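TqaA (PDB 5EJD) is probably a multimodular nonribosomal peptide synthetase, represented here by its T3 carrier domain, which bears a covalent phosphopantetheine arm for holding peptide intermediates. Local coordinates at residues Ser30-Phe35 with His65-Glu70. Sequence-based numbering, arbitrary orientation.
Sequences SDNFFF and HPVLSE
Asn32 and Val67 face each other as a non-hydrogen-bonded pair in an isolated antiparallel bridge. In this helical carrier (thiolation) domain the bridge ties the loop between helices 7-20 and 40-52 to the short link entering helix 68-74. Two backbone bonds flank the pair: Phe33 N gives a nearly straight bond to Pro66 O (2.9 Å, 170° at the hydrogen), and Leu68 N, just past the N-cap Val67, reaches Asp31 O at 2.9 Å. Both carbonyl oxygens also receive CA-H contacts, from Asn32 and Val67 respectively.

The Asn32 side chain leaves CB with CG anti to the backbone N (chi1 179°); CG packs against Pro66 CB, and there the amide divides. ND2 sits beyond the CB-CG side of the proline ring, 3.5 Å from Pro66 CB and 3.7 Å from Pro66 CG. OD1 instead turns back to its own chain, accepting from Phe35 N at 3.0 Å (164° at the hydrogen) and more weakly from Phe34 N; this Asx motif holds the amide's rotation and ties it to residues 33-35, whose backbone angles are helical. An alanine here would probably leave Phe35 N without its acceptor, leave the backbone at 33-35 less firmly held and open a gap beside Pro66.

Pro66 CB also meets the edge of the Phe34 ring, near its plane, 4.1 Å from Phe34 CD2. The side chain of Phe34 lies about 6 Å from the bound 4'-phosphopantetheine, whose attachment residue, Ser40, begins helix 40-52. Phe33 turns into the core, edge-to-face with Trp16, while Leu68 packs on Leu12 and Trp16 of helix 7-20. At the other end of the contact, Val67 CG1 rests 3.9 Å from Ser30 O.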
loop_
_atom_site.group_PDB
_atom_site.type_symbol
_atom_site.label_atom_id
_atom_site.label_comp_id
_atom_site.label_asym_id
_atom_site.label_seq_id
_atom_site.Cartn_x
_atom_site.Cartn_y
_atom_site.Cartn_z
ATOM N N SER B 30 -21.043 -22.137 -9.554
ATOM C CA SER B 30 -19.798 -22.928 -9.708
ATOM C C SER B 30 -18.591 -22.079 -10.123
ATOM O O SER B 30 -17.521 -22.615 -10.352
ATOM C CB SER B 30 -20.039 -23.991 -10.779
ATOM O OG SER B 30 -20.412 -23.350 -11.986
ATOM N N ASP B 31 -18.803 -20.774 -10.313
ATOM C CA ASP B 31 -17.722 -19.870 -10.673
ATOM C C ASP B 31 -16.616 -19.763 -9.601
ATOM O O ASP B 31 -16.862 -19.758 -8.393
ATOM C CB ASP B 31 -18.241 -18.472 -10.957
ATOM C CG ASP B 31 -18.725 -18.298 -12.375
ATOM O OD1 ASP B 31 -18.230 -18.994 -13.281
ATOM O OD2 ASP B 31 -19.586 -17.413 -12.600
ATOM N N ASN B 32 -15.391 -19.705 -10.106
ATOM C CA ASN B 32 -14.200 -19.580 -9.311
ATOM C C ASN B 32 -13.714 -18.124 -9.326
ATOM O O ASN B 32 -13.447 -17.550 -10.389
ATOM C CB ASN B 32 -13.142 -20.513 -9.898
ATOM C CG ASN B 32 -11.847 -20.446 -9.157
ATOM O OD1 ASN B 32 -11.229 -19.368 -9.037
ATOM N ND2 ASN B 32 -11.447 -21.559 -8.581
ATOM N N PHE B 33 -13.547 -17.557 -8.144
ATOM C CA PHE B 33 -13.166 -16.158 -8.000
ATOM C C PHE B 33 -11.921 -15.775 -8.812
ATOM O O PHE B 33 -11.885 -14.736 -9.448
ATOM C CB PHE B 33 -12.927 -15.854 -6.514
ATOM C CG PHE B 33 -12.726 -14.376 -6.197
ATOM C CD1 PHE B 33 -11.462 -13.893 -5.918
ATOM C CD2 PHE B 33 -13.787 -13.529 -6.102
ATOM C CE1 PHE B 33 -11.253 -12.577 -5.608
ATOM C CE2 PHE B 33 -13.596 -12.195 -5.795
ATOM C CZ PHE B 33 -12.319 -11.716 -5.549
ATOM N N PHE B 34 -10.900 -16.613 -8.769
ATOM C CA PHE B 34 -9.636 -16.321 -9.437
ATOM C C PHE B 34 -9.726 -16.546 -10.947
ATOM O O PHE B 34 -9.222 -15.729 -11.720
ATOM C CB PHE B 34 -8.498 -17.131 -8.800
ATOM C CG PHE B 34 -8.321 -16.819 -7.333
ATOM C CD1 PHE B 34 -7.588 -15.717 -6.937
ATOM C CD2 PHE B 34 -8.930 -17.571 -6.368
ATOM C CE1 PHE B 34 -7.427 -15.406 -5.598
ATOM C CE2 PHE B 34 -8.764 -17.263 -5.014
ATOM C CZ PHE B 34 -8.009 -16.182 -4.625
ATOM N N PHE B 35 -10.446 -17.578 -11.375
ATOM C CA PHE B 35 -10.662 -17.762 -12.787
ATOM C C PHE B 35 -11.459 -16.610 -13.417
ATOM O O PHE B 35 -11.239 -16.317 -14.587
ATOM C CB PHE B 35 -11.310 -19.097 -13.052
ATOM C CG PHE B 35 -11.410 -19.459 -14.525
ATOM C CD1 PHE B 35 -10.291 -19.945 -15.216
ATOM C CD2 PHE B 35 -12.653 -19.355 -15.221
ATOM C CE1 PHE B 35 -10.404 -20.299 -16.553
ATOM C CE2 PHE B 35 -12.759 -19.708 -16.570
ATOM C CZ PHE B 35 -11.639 -20.179 -17.232
ATOM N N HIS B 65 -11.714 -21.546 -0.339
ATOM C CA HIS B 65 -12.974 -21.873 -0.985
ATOM C C HIS B 65 -13.274 -20.947 -2.133
ATOM O O HIS B 65 -14.162 -20.111 -2.076
ATOM C CB HIS B 65 -14.077 -21.826 0.033
ATOM C CG HIS B 65 -13.899 -22.833 1.099
ATOM N ND1 HIS B 65 -13.586 -22.500 2.401
ATOM C CD2 HIS B 65 -13.881 -24.186 1.022
ATOM C CE1 HIS B 65 -13.414 -23.610 3.089
ATOM N NE2 HIS B 65 -13.590 -24.642 2.273
ATOM N N PRO B 66 -12.503 -21.094 -3.207
ATOM C CA PRO B 66 -12.573 -20.175 -4.351
ATOM C C PRO B 66 -13.877 -20.243 -5.149
ATOM O O PRO B 66 -14.155 -19.329 -5.925
ATOM C CB PRO B 66 -11.403 -20.627 -5.227
ATOM C CG PRO B 66 -11.231 -22.071 -4.901
ATOM C CD PRO B 66 -11.563 -22.203 -3.442
ATOM N N VAL B 67 -14.658 -21.303 -4.968
ATOM C CA VAL B 67 -15.885 -21.478 -5.730
ATOM C C VAL B 67 -17.024 -20.829 -4.975
ATOM O O VAL B 67 -17.150 -21.001 -3.750
ATOM C CB VAL B 67 -16.163 -22.976 -5.994
ATOM C CG1 VAL B 67 -17.569 -23.183 -6.541
ATOM C CG2 VAL B 67 -15.148 -23.526 -6.976
ATOM N N LEU B 68 -17.887 -20.115 -5.693
ATOM C CA LEU B 68 -18.900 -19.284 -5.038
ATOM C C LEU B 68 -19.768 -20.048 -4.053
ATOM O O LEU B 68 -19.920 -19.629 -2.904
ATOM C CB LEU B 68 -19.775 -18.595 -6.053
ATOM C CG LEU B 68 -20.592 -17.409 -5.537
ATOM C CD1 LEU B 68 -20.876 -16.457 -6.672
ATOM C CD2 LEU B 68 -21.905 -17.829 -4.934
ATOM N N SER B 69 -20.340 -21.157 -4.490
ATOM C CA SER B 69 -21.239 -21.926 -3.644
ATOM C C SER B 69 -20.537 -22.390 -2.380
ATOM O O SER B 69 -21.148 -22.378 -1.316
ATOM C CB SER B 69 -21.826 -23.131 -4.407
ATOM O OG SER B 69 -20.805 -24.015 -4.819
ATOM N N GLU B 70 -19.283 -22.825 -2.492
ATOM C CA GLU B 70 -18.504 -23.247 -1.319
ATOM C C GLU B 70 -18.175 -22.116 -0.367
ATOM O O GLU B 70 -18.252 -22.275 0.840
ATOM C CB GLU B 70 -17.233 -23.891 -1.734
ATOM C CG GLU B 70 -17.343 -25.267 -2.366
ATOM C CD GLU B 70 -15.866 -25.801 -2.498
ATOM O OE1 GLU B 70 -14.929 -25.054 -2.934
ATOM O OE2 GLU B 70 -15.533 -26.917 -2.061
#